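Local coordinates for protein sorbitol dehydrogenase (Gluconobacter oxydans, PDB 5ITG) that probably oxidises D-sorbitol to L-sorbose with an NADP cofactor, as an enzyme of the mannitol dehydrogenase family with a Rossmann domain, at residues V114-I123 with Y167-R175; G23-V33 with P53-L62. One frame throughout, in Å; residues are numbered along the deposited sequence.

Contact 1. Residues V114-I123 with Y167-R175; sequences VLKHLVDPAI and YVVEALRRR
Arg175 of helix 164-177 reaches across to the backbone of residues 118-123. Its CB carries CG anti to the carbonyl carbon, and Arg175 CG lies 3.9 Å from Val119 CA. CD passes close to Leu118 O, and the bend at chi3 (72°) then turns the guanidinium in among the carbonyls. Arg175 NE is held separately by Lys181 O. Arg175 NH1 donates to Leu118 O at 2.7 Å, with the acceptor near the guanidinium plane, and to Asp120 O at 3.1 Å from above that carbonyl's plane. Ile123 N binds Asp120 O from the opposite face, closing the type I turn. Arg175 NH2 adds a weak bond to Ile123 O (3.2 Å). The guanidinium thus ties the last turn of the helix to the Asp120-Ile123 turn through three backbone carbonyls.

Farther along, Leu115 is a knob set among Tyr167, Glu170, Ala171 and Arg174. Leu115 CD1 lies over one face of the Arg174 guanidinium, 3.5 Å from Arg174 NH1, while Glu170 OE2 forms a salt bridge with Arg174 NE at the edge, restraining the tilt of the plane. Leu118 CB presses on Ala171 CB at 3.4 Å, closer than usual van der Waals contact, and Val114 CG1 meets Tyr167 CD1 at 3.6 Å. The axes cross at -53°, as two neighbouring helices packed on one face of a Rossmann-fold sheet.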
ATOM      1  N   VAL A 114     -10.738  24.973   4.354  1.00 25.83           N
ATOM      2  CA  VAL A 114     -10.857  23.555   4.042  1.00 24.84           C
ATOM      3  C   VAL A 114     -12.325  23.168   3.968  1.00 24.61           C
ATOM      4  O   VAL A 114     -12.741  22.444   3.063  1.00 21.17           O
ATOM      5  CB  VAL A 114     -10.168  22.679   5.117  1.00 24.34           C
ATOM      6  CG1 VAL A 114     -10.490  21.205   4.874  1.00 25.55           C
ATOM      7  CG2 VAL A 114      -8.667  22.896   5.076  1.00 25.27           C
ATOM      8  N   LEU A 115     -13.106  23.660   4.928  1.00 23.53           N
ATOM      9  CA  LEU A 115     -14.532  23.364   4.982  1.00 25.51           C
ATOM     10  C   LEU A 115     -15.287  23.896   3.771  1.00 25.41           C
ATOM     11  O   LEU A 115     -16.251  23.276   3.325  1.00 25.16           O
ATOM     12  CB  LEU A 115     -15.143  23.923   6.269  1.00 24.58           C
ATOM     13  CG  LEU A 115     -14.901  23.096   7.538  1.00 24.19           C
ATOM     14  CD1 LEU A 115     -15.455  23.842   8.745  1.00 27.91           C
ATOM     15  CD2 LEU A 115     -15.569  21.730   7.405  1.00 24.33           C
ATOM     16  N   LYS A 116     -14.851  25.036   3.240  1.00 26.22           N
ATOM     17  CA  LYS A 116     -15.496  25.615   2.067  1.00 27.05           C
ATOM     18  C   LYS A 116     -15.374  24.650   0.893  1.00 26.51           C
ATOM     19  O   LYS A 116     -16.333  24.433   0.148  1.00 25.32           O
ATOM     20  CB  LYS A 116     -14.849  26.952   1.688  1.00 29.69           C
ATOM     21  CG  LYS A 116     -15.539  27.652   0.527  1.00 33.21           C
ATOM     22  CD  LYS A 116     -14.754  28.862   0.032  1.00 37.14           C
ATOM     23  CE  LYS A 116     -15.510  29.592  -1.079  1.00 39.15           C
ATOM     24  NZ  LYS A 116     -15.933  28.663  -2.178  1.00 40.99           N
ATOM     25  N   HIS A 117     -14.189  24.073   0.720  1.00 24.97           N
ATOM     26  CA  HIS A 117     -13.986  23.127  -0.369  1.00 24.73           C
ATOM     27  C   HIS A 117     -14.831  21.886  -0.144  1.00 22.79           C
ATOM     28  O   HIS A 117     -15.476  21.388  -1.063  1.00 22.72           O
ATOM     29  CB  HIS A 117     -12.511  22.721  -0.481  1.00 26.14           C
ATOM     30  CG  HIS A 117     -11.710  23.601  -1.389  1.00 27.06           C
ATOM     31  ND1 HIS A 117     -10.856  24.576  -0.922  1.00 29.17           N
ATOM     32  CD2 HIS A 117     -11.638  23.653  -2.740  1.00 29.10           C
ATOM     33  CE1 HIS A 117     -10.290  25.191  -1.945  1.00 26.61           C
ATOM     34  NE2 HIS A 117     -10.747  24.649  -3.060  1.00 30.19           N
ATOM     35  N   LEU A 118     -14.823  21.402   1.094  1.00 21.00           N
ATOM     36  CA  LEU A 118     -15.568  20.212   1.477  1.00 22.09           C
ATOM     37  C   LEU A 118     -17.084  20.309   1.274  1.00 23.48           C
ATOM     38  O   LEU A 118     -17.742  19.294   1.016  1.00 22.81           O
ATOM     39  CB  LEU A 118     -15.265  19.876   2.933  1.00 21.69           C
ATOM     40  CG  LEU A 118     -14.288  18.740   3.248  1.00 24.51           C
ATOM     41  CD1 LEU A 118     -13.265  18.560   2.141  1.00 22.41           C
ATOM     42  CD2 LEU A 118     -13.616  19.031   4.579  1.00 21.52           C
ATOM     43  N   VAL A 119     -17.644  21.511   1.390  1.00 23.58           N
ATOM     44  CA  VAL A 119     -19.086  21.662   1.216  1.00 23.75           C
ATOM     45  C   VAL A 119     -19.494  21.996  -0.211  1.00 24.60           C
ATOM     46  O   VAL A 119     -20.675  21.923  -0.545  1.00 25.38           O
ATOM     47  CB  VAL A 119     -19.684  22.749   2.153  1.00 23.44           C
ATOM     48  CG1 VAL A 119     -19.567  22.319   3.598  1.00 22.44           C
ATOM     49  CG2 VAL A 119     -18.991  24.073   1.926  1.00 22.02           C
ATOM     50  N   ASP A 120     -18.525  22.349  -1.052  1.00 25.22           N
ATOM     51  CA  ASP A 120     -18.810  22.695  -2.445  1.00 27.48           C
ATOM     52  C   ASP A 120     -19.438  21.516  -3.183  1.00 28.33           C
ATOM     53  O   ASP A 120     -18.890  20.414  -3.191  1.00 28.90           O
ATOM     54  CB  ASP A 120     -17.526  23.129  -3.160  1.00 28.36           C
ATOM     55  CG  ASP A 120     -17.795  23.720  -4.534  1.00 30.92           C
ATOM     56  OD1 ASP A 120     -18.362  23.013  -5.392  1.00 31.49           O
ATOM     57  OD2 ASP A 120     -17.441  24.897  -4.757  1.00 35.16           O
ATOM     58  N   PRO A 121     -20.596  21.741  -3.826  1.00 29.27           N
ATOM     59  CA  PRO A 121     -21.305  20.695  -4.567  1.00 27.95           C
ATOM     60  C   PRO A 121     -20.467  19.992  -5.635  1.00 26.95           C
ATOM     61  O   PRO A 121     -20.746  18.844  -5.985  1.00 27.38           O
ATOM     62  CB  PRO A 121     -22.501  21.442  -5.164  1.00 29.75           C
ATOM     63  CG  PRO A 121     -22.741  22.545  -4.170  1.00 30.11           C
ATOM     64  CD  PRO A 121     -21.336  23.015  -3.888  1.00 28.58           C
ATOM     65  N   ALA A 122     -19.454  20.682  -6.157  1.00 25.80           N
ATOM     66  CA  ALA A 122     -18.584  20.111  -7.184  1.00 26.19           C
ATOM     67  C   ALA A 122     -17.649  19.058  -6.595  1.00 25.32           C
ATOM     68  O   ALA A 122     -17.160  18.185  -7.313  1.00 24.65           O
ATOM     69  CB  ALA A 122     -17.771  21.213  -7.863  1.00 27.49           C
ATOM     70  N   ILE A 123     -17.392  19.155  -5.295  1.00 24.39           N
ATOM     71  CA  ILE A 123     -16.540  18.183  -4.613  1.00 24.24           C
ATOM     72  C   ILE A 123     -17.423  16.977  -4.314  1.00 23.95           C
ATOM     73  O   ILE A 123     -18.290  17.028  -3.442  1.00 24.61           O
ATOM     74  CB  ILE A 123     -15.968  18.766  -3.310  1.00 24.46           C
ATOM     75  CG1 ILE A 123     -14.936  19.845  -3.647  1.00 25.99           C
ATOM     76  CG2 ILE A 123     -15.363  17.665  -2.456  1.00 24.13           C
ATOM     77  CD1 ILE A 123     -13.836  19.377  -4.595  1.00 24.52           C
ATOM     78  N   TYR A 167     -13.284  17.266  10.233  1.00 20.07           N
ATOM     79  CA  TYR A 167     -13.498  18.001   8.988  1.00 19.88           C
ATOM     80  C   TYR A 167     -14.538  17.332   8.099  1.00 19.80           C
ATOM     81  O   TYR A 167     -15.463  17.979   7.607  1.00 19.29           O
ATOM     82  CB  TYR A 167     -12.187  18.111   8.207  1.00 21.34           C
ATOM     83  CG  TYR A 167     -11.303  19.274   8.605  1.00 22.70           C
ATOM     84  CD1 TYR A 167     -11.616  20.579   8.217  1.00 24.22           C
ATOM     85  CD2 TYR A 167     -10.149  19.070   9.359  1.00 22.42           C
ATOM     86  CE1 TYR A 167     -10.796  21.657   8.570  1.00 24.81           C
ATOM     87  CE2 TYR A 167      -9.321  20.143   9.720  1.00 25.41           C
ATOM     88  CZ  TYR A 167      -9.653  21.429   9.321  1.00 25.74           C
ATOM     89  OH  TYR A 167      -8.847  22.489   9.675  1.00 29.86           O
ATOM     90  N   VAL A 168     -14.370  16.031   7.890  1.00 20.39           N
ATOM     91  CA  VAL A 168     -15.270  15.267   7.036  1.00 20.43           C
ATOM     92  C   VAL A 168     -16.694  15.212   7.567  1.00 20.53           C
ATOM     93  O   VAL A 168     -17.641  15.496   6.836  1.00 22.71           O
ATOM     94  CB  VAL A 168     -14.731  13.826   6.829  1.00 20.65           C
ATOM     95  CG1 VAL A 168     -15.788  12.949   6.177  1.00 21.08           C
ATOM     96  CG2 VAL A 168     -13.483  13.876   5.948  1.00 19.70           C
ATOM     97  N   VAL A 169     -16.853  14.849   8.832  1.00 21.31           N
ATOM     98  CA  VAL A 169     -18.184  14.769   9.411  1.00 22.29           C
ATOM     99  C   VAL A 169     -18.860  16.142   9.500  1.00 23.12           C
ATOM    100  O   VAL A 169     -20.051  16.260   9.216  1.00 22.82           O
ATOM    101  CB  VAL A 169     -18.134  14.082  10.792  1.00 20.88           C
ATOM    102  CG1 VAL A 169     -19.471  14.216  11.507  1.00 21.90           C
ATOM    103  CG2 VAL A 169     -17.797  12.595  10.599  1.00 20.95           C
ATOM    104  N   GLU A 170     -18.114  17.182   9.875  1.00 23.79           N
ATOM    105  CA  GLU A 170     -18.703  18.520   9.944  1.00 23.71           C
ATOM    106  C   GLU A 170     -19.110  18.958   8.536  1.00 25.76           C
ATOM    107  O   GLU A 170     -20.158  19.578   8.346  1.00 23.90           O
ATOM    108  CB  GLU A 170     -17.709  19.521  10.546  1.00 25.99           C
ATOM    109  CG  GLU A 170     -18.163  20.979  10.503  1.00 25.81           C
ATOM    110  CD  GLU A 170     -19.409  21.270  11.344  1.00 28.71           C
ATOM    111  OE1 GLU A 170     -19.960  20.351  11.991  1.00 28.09           O
ATOM    112  OE2 GLU A 170     -19.840  22.441  11.355  1.00 28.79           O
ATOM    113  N   ALA A 171     -18.285  18.635   7.541  1.00 24.10           N
ATOM    114  CA  ALA A 171     -18.611  19.003   6.166  1.00 22.56           C
ATOM    115  C   ALA A 171     -19.897  18.295   5.732  1.00 22.76           C
ATOM    116  O   ALA A 171     -20.774  18.894   5.099  1.00 21.68           O
ATOM    117  CB  ALA A 171     -17.459  18.630   5.230  1.00 23.81           C
ATOM    118  N   LEU A 172     -20.012  17.016   6.079  1.00 21.48           N
ATOM    119  CA  LEU A 172     -21.198  16.247   5.724  1.00 21.66           C
ATOM    120  C   LEU A 172     -22.437  16.802   6.425  1.00 22.50           C
ATOM    121  O   LEU A 172     -23.520  16.852   5.841  1.00 21.91           O
ATOM    122  CB  LEU A 172     -20.991  14.772   6.075  1.00 21.38           C
ATOM    123  CG  LEU A 172     -20.012  14.058   5.132  1.00 22.13           C
ATOM    124  CD1 LEU A 172     -19.605  12.713   5.695  1.00 19.85           C
ATOM    125  CD2 LEU A 172     -20.666  13.904   3.763  1.00 21.69           C
ATOM    126  N   ARG A 173     -22.277  17.238   7.669  1.00 22.90           N
ATOM    127  CA  ARG A 173     -23.403  17.800   8.412  1.00 25.45           C
ATOM    128  C   ARG A 173     -23.918  19.040   7.686  1.00 26.49           C
ATOM    129  O   ARG A 173     -25.116  19.170   7.411  1.00 27.62           O
ATOM    130  CB  ARG A 173     -22.976  18.188   9.831  1.00 25.44           C
ATOM    131  CG  ARG A 173     -24.127  18.696  10.699  1.00 29.57           C
ATOM    132  CD  ARG A 173     -23.648  19.280  12.019  1.00 33.56           C
ATOM    133  NE  ARG A 173     -22.901  20.525  11.840  1.00 37.76           N
ATOM    134  CZ  ARG A 173     -23.405  21.638  11.309  1.00 40.37           C
ATOM    135  NH1 ARG A 173     -24.666  21.672  10.896  1.00 40.53           N
ATOM    136  NH2 ARG A 173     -22.648  22.722  11.191  1.00 40.17           N
ATOM    137  N   ARG A 174     -23.001  19.947   7.363  1.00 26.40           N
ATOM    138  CA  ARG A 174     -23.361  21.182   6.679  1.00 24.91           C
ATOM    139  C   ARG A 174     -24.014  20.936   5.328  1.00 25.02           C
ATOM    140  O   ARG A 174     -24.997  21.602   4.978  1.00 22.10           O
ATOM    141  CB  ARG A 174     -22.128  22.076   6.522  1.00 26.04           C
ATOM    142  CG  ARG A 174     -21.544  22.507   7.859  1.00 25.89           C
ATOM    143  CD  ARG A 174     -20.466  23.558   7.698  1.00 25.37           C
ATOM    144  NE  ARG A 174     -19.853  23.875   8.981  1.00 24.55           N
ATOM    145  CZ  ARG A 174     -18.899  24.782   9.150  1.00 24.77           C
ATOM    146  NH1 ARG A 174     -18.444  25.472   8.112  1.00 23.45           N
ATOM    147  NH2 ARG A 174     -18.395  24.994  10.361  1.00 26.10           N
ATOM    148  N   ARG A 175     -23.478  19.978   4.573  1.00 23.78           N
ATOM    149  CA  ARG A 175     -24.036  19.650   3.267  1.00 23.46           C
ATOM    150  C   ARG A 175     -25.472  19.163   3.468  1.00 24.28           C
ATOM    151  O   ARG A 175     -26.383  19.553   2.738  1.00 23.54           O
ATOM    152  CB  ARG A 175     -23.186  18.569   2.570  1.00 23.64           C
ATOM    153  CG  ARG A 175     -21.772  19.038   2.183  1.00 24.24           C
ATOM    154  CD  ARG A 175     -20.874  17.896   1.649  1.00 21.89           C
ATOM    155  NE  ARG A 175     -21.260  17.443   0.311  1.00 24.05           N
ATOM    156  CZ  ARG A 175     -20.635  17.776  -0.817  1.00 22.76           C
ATOM    157  NH1 ARG A 175     -19.570  18.566  -0.794  1.00 25.16           N
ATOM    158  NH2 ARG A 175     -21.092  17.332  -1.981  1.00 24.71           N
TER

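Contact 2. Residues G23-V33 with P53-L62; sequences GIKPGIVHFGV and PDWAIVGVGL
Ile28, Ala56 and Val60 bury the greatest areas where strands 26-31 and 56-61 run side by side as the parallel pair of a beta-alpha-beta crossover, the opening unit of the Rossmann fold; helices 35-39 and 41-46 lie between them in the chain. Strand 26-31 is also bonded to strand 125-128, and strand 56-61 pairs with strand 93-106 on its other edge, so the pair sits inside the sheet.

Ala56 marks a beta bulge. Its N donates to Lys25 O from above the carbonyl plane, and Ala56 O takes two donors, Gly27 N at 2.8 Å and Ile28 N at 3.2 Å, which shifts the register by one residue. Ala56 CB leans on Lys25 O (3.3 Å), with Ile24 CD1 also near it.

Ile28 lies alongside Ile57, both pointing the same way. With CG1 anti to the carbonyl carbon (chi1 -55°), the Ile28 side chain crosses that of Trp55 at about a right angle, and Ile28 CG1 meets the indole edge 3.9 Å from Trp55 CE3. The nearby Trp55 O is buried without a polar partner in the model.

Val60 points to the other face, with Val29, Val58 and Phe31. Its methyls split the work: Val60 CG1 lies 3.7 Å from Phe31 CE1, and Val60 CG2 lies 3.9 Å from Val29 CG1. Leu62 CD2 comes to the same Phe31 ring. In the backbone, Val60 N donates to His30 O and Val60 O accepts from Gly32 N, carrying the pairing into the turn that in related Rossmann folds lies beside the dinucleotide. Gly59 has no side chain on the face of Ile28 and His30, and Val33 CG2 rests there, 3.7 Å from Gly59 CA.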
ATOM      1  N   GLY A  23      -8.465  24.638 -17.829  1.00 35.74           N
ATOM      2  CA  GLY A  23      -9.841  24.192 -17.947  1.00 34.56           C
ATOM      3  C   GLY A  23     -10.357  23.246 -16.876  1.00 32.73           C
ATOM      4  O   GLY A  23     -11.567  23.074 -16.741  1.00 33.42           O
ATOM      5  N   ILE A  24      -9.462  22.637 -16.107  1.00 30.36           N
ATOM      6  CA  ILE A  24      -9.899  21.703 -15.080  1.00 29.03           C
ATOM      7  C   ILE A  24     -10.394  22.385 -13.808  1.00 29.08           C
ATOM      8  O   ILE A  24      -9.887  23.435 -13.410  1.00 28.84           O
ATOM      9  CB  ILE A  24      -8.774  20.693 -14.724  1.00 27.99           C
ATOM     10  CG1 ILE A  24      -7.572  21.415 -14.107  1.00 26.26           C
ATOM     11  CG2 ILE A  24      -8.345  19.953 -15.980  1.00 26.86           C
ATOM     12  CD1 ILE A  24      -6.449  20.481 -13.675  1.00 25.57           C
ATOM     13  N   LYS A  25     -11.398  21.774 -13.184  1.00 28.35           N
ATOM     14  CA  LYS A  25     -11.991  22.280 -11.949  1.00 31.07           C
ATOM     15  C   LYS A  25     -12.003  21.188 -10.873  1.00 29.95           C
ATOM     16  O   LYS A  25     -12.156  20.004 -11.180  1.00 28.98           O
ATOM     17  CB  LYS A  25     -13.420  22.759 -12.220  1.00 33.28           C
ATOM     18  CG  LYS A  25     -13.500  23.938 -13.189  1.00 36.92           C
ATOM     19  CD  LYS A  25     -14.942  24.286 -13.528  1.00 38.56           C
ATOM     20  CE  LYS A  25     -15.030  25.590 -14.325  1.00 39.97           C
ATOM     21  NZ  LYS A  25     -14.313  25.531 -15.633  1.00 39.94           N
ATOM     22  N   PRO A  26     -11.860  21.578  -9.595  1.00 29.61           N
ATOM     23  CA  PRO A  26     -11.842  20.668  -8.440  1.00 28.96           C
ATOM     24  C   PRO A  26     -13.076  19.773  -8.267  1.00 28.63           C
ATOM     25  O   PRO A  26     -14.216  20.243  -8.316  1.00 28.59           O
ATOM     26  CB  PRO A  26     -11.662  21.616  -7.254  1.00 29.23           C
ATOM     27  CG  PRO A  26     -10.916  22.777  -7.852  1.00 30.41           C
ATOM     28  CD  PRO A  26     -11.642  22.970  -9.160  1.00 28.66           C
ATOM     29  N   GLY A  27     -12.833  18.480  -8.055  1.00 26.07           N
ATOM     30  CA  GLY A  27     -13.913  17.533  -7.851  1.00 22.71           C
ATOM     31  C   GLY A  27     -13.590  16.587  -6.706  1.00 21.58           C
ATOM     32  O   GLY A  27     -14.450  15.840  -6.227  1.00 20.04           O
ATOM     33  N   ILE A  28     -12.338  16.631  -6.264  1.00 20.60           N
ATOM     34  CA  ILE A  28     -11.851  15.773  -5.187  1.00 20.38           C
ATOM     35  C   ILE A  28     -11.012  16.560  -4.184  1.00 19.20           C
ATOM     36  O   ILE A  28     -10.213  17.418  -4.569  1.00 19.33           O
ATOM     37  CB  ILE A  28     -10.923  14.653  -5.745  1.00 20.81           C
ATOM     38  CG1 ILE A  28     -11.645  13.857  -6.829  1.00 22.88           C
ATOM     39  CG2 ILE A  28     -10.465  13.731  -4.611  1.00 20.78           C
ATOM     40  CD1 ILE A  28     -10.706  12.993  -7.655  1.00 20.63           C
ATOM     41  N   VAL A  29     -11.206  16.272  -2.904  1.00 19.49           N
ATOM     42  CA  VAL A  29     -10.397  16.885  -1.858  1.00 18.80           C
ATOM     43  C   VAL A  29      -9.619  15.712  -1.277  1.00 19.50           C
ATOM     44  O   VAL A  29     -10.211  14.691  -0.919  1.00 19.37           O
ATOM     45  CB  VAL A  29     -11.251  17.527  -0.752  1.00 20.44           C
ATOM     46  CG1 VAL A  29     -10.384  17.800   0.480  1.00 18.85           C
ATOM     47  CG2 VAL A  29     -11.850  18.825  -1.256  1.00 17.84           C
ATOM     48  N   HIS A  30      -8.299  15.845  -1.197  1.00 18.61           N
ATOM     49  CA  HIS A  30      -7.464  14.768  -0.670  1.00 18.93           C
ATOM     50  C   HIS A  30      -6.724  15.138   0.606  1.00 18.66           C
ATOM     51  O   HIS A  30      -6.026  16.149   0.652  1.00 18.17           O
ATOM     52  CB  HIS A  30      -6.425  14.340  -1.707  1.00 18.98           C
ATOM     53  CG  HIS A  30      -5.566  13.202  -1.257  1.00 19.57           C
ATOM     54  ND1 HIS A  30      -5.991  11.891  -1.294  1.00 21.60           N
ATOM     55  CD2 HIS A  30      -4.330  13.182  -0.705  1.00 19.31           C
ATOM     56  CE1 HIS A  30      -5.053  11.113  -0.782  1.00 20.65           C
ATOM     57  NE2 HIS A  30      -4.037  11.872  -0.416  1.00 19.10           N
ATOM     58  N   PHE A  31      -6.863  14.297   1.626  1.00 19.61           N
ATOM     59  CA  PHE A  31      -6.192  14.500   2.907  1.00 20.55           C
ATOM     60  C   PHE A  31      -4.911  13.667   2.957  1.00 21.17           C
ATOM     61  O   PHE A  31      -4.945  12.458   2.755  1.00 20.31           O
ATOM     62  CB  PHE A  31      -7.111  14.082   4.057  1.00 19.32           C
ATOM     63  CG  PHE A  31      -8.134  15.123   4.433  1.00 19.77           C
ATOM     64  CD1 PHE A  31      -7.780  16.200   5.241  1.00 20.36           C
ATOM     65  CD2 PHE A  31      -9.447  15.027   3.980  1.00 19.44           C
ATOM     66  CE1 PHE A  31      -8.720  17.171   5.597  1.00 19.54           C
ATOM     67  CE2 PHE A  31     -10.398  15.996   4.330  1.00 20.48           C
ATOM     68  CZ  PHE A  31     -10.030  17.071   5.141  1.00 16.03           C
ATOM     69  N   GLY A  32      -3.787  14.320   3.239  1.00 23.04           N
ATOM     70  CA  GLY A  32      -2.519  13.618   3.310  1.00 22.71           C
ATOM     71  C   GLY A  32      -1.844  13.541   1.952  1.00 23.88           C
ATOM     72  O   GLY A  32      -1.888  12.505   1.286  1.00 21.72           O
ATOM     73  N   VAL A  33      -1.213  14.641   1.542  1.00 23.61           N
ATOM     74  CA  VAL A  33      -0.541  14.697   0.249  1.00 23.02           C
ATOM     75  C   VAL A  33       0.875  14.131   0.317  1.00 23.44           C
ATOM     76  O   VAL A  33       1.856  14.877   0.368  1.00 24.32           O
ATOM     77  CB  VAL A  33      -0.496  16.147  -0.284  1.00 23.33           C
ATOM     78  CG1 VAL A  33       0.207  16.203  -1.635  1.00 22.30           C
ATOM     79  CG2 VAL A  33      -1.905  16.675  -0.419  1.00 24.05           C
ATOM     80  N   PRO A  53     -12.822  17.053 -17.098  1.00 34.31           N
ATOM     81  CA  PRO A  53     -12.029  18.097 -16.447  1.00 32.68           C
ATOM     82  C   PRO A  53     -12.502  18.581 -15.078  1.00 31.12           C
ATOM     83  O   PRO A  53     -11.827  19.390 -14.449  1.00 30.54           O
ATOM     84  CB  PRO A  53     -12.041  19.217 -17.481  1.00 33.52           C
ATOM     85  CG  PRO A  53     -13.406  19.082 -18.076  1.00 35.04           C
ATOM     86  CD  PRO A  53     -13.523  17.590 -18.279  1.00 34.21           C
ATOM     87  N   ASP A  54     -13.644  18.094 -14.608  1.00 29.27           N
ATOM     88  CA  ASP A  54     -14.147  18.540 -13.311  1.00 29.12           C
ATOM     89  C   ASP A  54     -13.699  17.681 -12.139  1.00 27.40           C
ATOM     90  O   ASP A  54     -14.368  17.624 -11.107  1.00 24.53           O
ATOM     91  CB  ASP A  54     -15.676  18.628 -13.339  1.00 32.62           C
ATOM     92  CG  ASP A  54     -16.176  19.769 -14.207  1.00 35.36           C
ATOM     93  OD1 ASP A  54     -15.738  20.918 -13.987  1.00 38.70           O
ATOM     94  OD2 ASP A  54     -17.007  19.523 -15.105  1.00 39.22           O
ATOM     95  N   TRP A  55     -12.550  17.034 -12.286  1.00 27.22           N
ATOM     96  CA  TRP A  55     -12.048  16.182 -11.221  1.00 26.31           C
ATOM     97  C   TRP A  55     -10.667  16.557 -10.715  1.00 26.41           C
ATOM     98  O   TRP A  55      -9.890  15.688 -10.306  1.00 26.83           O
ATOM     99  CB  TRP A  55     -12.068  14.726 -11.677  1.00 25.25           C
ATOM    100  CG  TRP A  55     -13.465  14.226 -11.916  1.00 24.45           C
ATOM    101  CD1 TRP A  55     -14.073  14.027 -13.123  1.00 23.86           C
ATOM    102  CD2 TRP A  55     -14.426  13.872 -10.919  1.00 23.03           C
ATOM    103  NE1 TRP A  55     -15.354  13.564 -12.938  1.00 24.03           N
ATOM    104  CE2 TRP A  55     -15.597  13.461 -11.593  1.00 23.07           C
ATOM    105  CE3 TRP A  55     -14.411  13.860  -9.517  1.00 21.81           C
ATOM    106  CZ2 TRP A  55     -16.745  13.039 -10.912  1.00 22.18           C
ATOM    107  CZ3 TRP A  55     -15.551  13.438  -8.841  1.00 20.53           C
ATOM    108  CH2 TRP A  55     -16.703  13.033  -9.540  1.00 21.35           C
ATOM    109  N   ALA A  56     -10.357  17.851 -10.740  1.00 25.06           N
ATOM    110  CA  ALA A  56      -9.070  18.322 -10.246  1.00 24.47           C
ATOM    111  C   ALA A  56      -9.038  17.983  -8.769  1.00 21.85           C
ATOM    112  O   ALA A  56     -10.085  17.761  -8.161  1.00 21.21           O
ATOM    113  CB  ALA A  56      -8.937  19.830 -10.439  1.00 24.82           C
ATOM    114  N   ILE A  57      -7.847  17.956  -8.184  1.00 21.99           N
ATOM    115  CA  ILE A  57      -7.716  17.612  -6.772  1.00 20.38           C
ATOM    116  C   ILE A  57      -7.230  18.771  -5.906  1.00 19.52           C
ATOM    117  O   ILE A  57      -6.284  19.460  -6.260  1.00 19.15           O
ATOM    118  CB  ILE A  57      -6.722  16.435  -6.576  1.00 19.20           C
ATOM    119  CG1 ILE A  57      -7.171  15.214  -7.386  1.00 20.18           C
ATOM    120  CG2 ILE A  57      -6.639  16.066  -5.108  1.00 19.02           C
ATOM    121  CD1 ILE A  57      -6.114  14.105  -7.444  1.00 17.27           C
ATOM    122  N   VAL A  58      -7.887  18.971  -4.768  1.00 20.38           N
ATOM    123  CA  VAL A  58      -7.486  20.005  -3.820  1.00 21.70           C
ATOM    124  C   VAL A  58      -6.849  19.236  -2.667  1.00 20.39           C
ATOM    125  O   VAL A  58      -7.531  18.482  -1.979  1.00 19.57           O
ATOM    126  CB  VAL A  58      -8.696  20.793  -3.269  1.00 23.62           C
ATOM    127  CG1 VAL A  58      -8.220  21.811  -2.247  1.00 27.00           C
ATOM    128  CG2 VAL A  58      -9.438  21.484  -4.403  1.00 26.54           C
ATOM    129  N   GLY A  59      -5.549  19.413  -2.464  1.00 20.10           N
ATOM    130  CA  GLY A  59      -4.875  18.694  -1.397  1.00 21.76           C
ATOM    131  C   GLY A  59      -4.893  19.400  -0.056  1.00 23.08           C
ATOM    132  O   GLY A  59      -4.816  20.629   0.010  1.00 24.92           O
ATOM    133  N   VAL A  60      -4.988  18.625   1.020  1.00 22.24           N
ATOM    134  CA  VAL A  60      -5.012  19.190   2.362  1.00 21.21           C
ATOM    135  C   VAL A  60      -4.056  18.478   3.313  1.00 22.30           C
ATOM    136  O   VAL A  60      -4.085  17.253   3.442  1.00 21.73           O
ATOM    137  CB  VAL A  60      -6.431  19.121   2.980  1.00 20.96           C
ATOM    138  CG1 VAL A  60      -6.429  19.768   4.360  1.00 20.78           C
ATOM    139  CG2 VAL A  60      -7.429  19.811   2.074  1.00 20.22           C
ATOM    140  N   GLY A  61      -3.198  19.258   3.966  1.00 21.86           N
ATOM    141  CA  GLY A  61      -2.266  18.699   4.929  1.00 22.75           C
ATOM    142  C   GLY A  61      -2.878  18.920   6.302  1.00 23.66           C
ATOM    143  O   GLY A  61      -3.415  19.996   6.567  1.00 24.50           O
ATOM    144  N   LEU A  62      -2.807  17.920   7.172  1.00 25.08           N
ATOM    145  CA  LEU A  62      -3.396  18.031   8.506  1.00 28.90           C
ATOM    146  C   LEU A  62      -2.499  18.651   9.574  1.00 30.11           C
ATOM    147  O   LEU A  62      -2.993  19.171  10.573  1.00 29.58           O
ATOM    148  CB  LEU A  62      -3.857  16.655   8.981  1.00 29.47           C
ATOM    149  CG  LEU A  62      -5.027  16.057   8.199  1.00 30.51           C
ATOM    150  CD1 LEU A  62      -5.118  14.567   8.488  1.00 31.15           C
ATOM    151  CD2 LEU A  62      -6.315  16.777   8.577  1.00 29.26           C
TER

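Contact 2 joins two neighbouring strands of the central sheet and contact 1 belongs to the helix layer laid over it, both within the Rossmann domain. Their centres lie 13 Å apart, and segment 114-123 bridges them: Leu118 CD1 packs on Val29 CG1 at 3.4 Å, and Ile123 CD1 reaches Gly27 C. Tyr167 from the second helix also touches Phe31. Both contacts are mostly buried, with more exposed edges at Pro121 and Arg174 in contact 1 and at Lys25, Pro53 and Asp54 in contact 2. The chemistry differs: backbone bonds between parallel strands hold contact 2, with side chains filling both faces, whereas contact 1 relies on interlocked side chains and one arginine reaching backbone carbonyls.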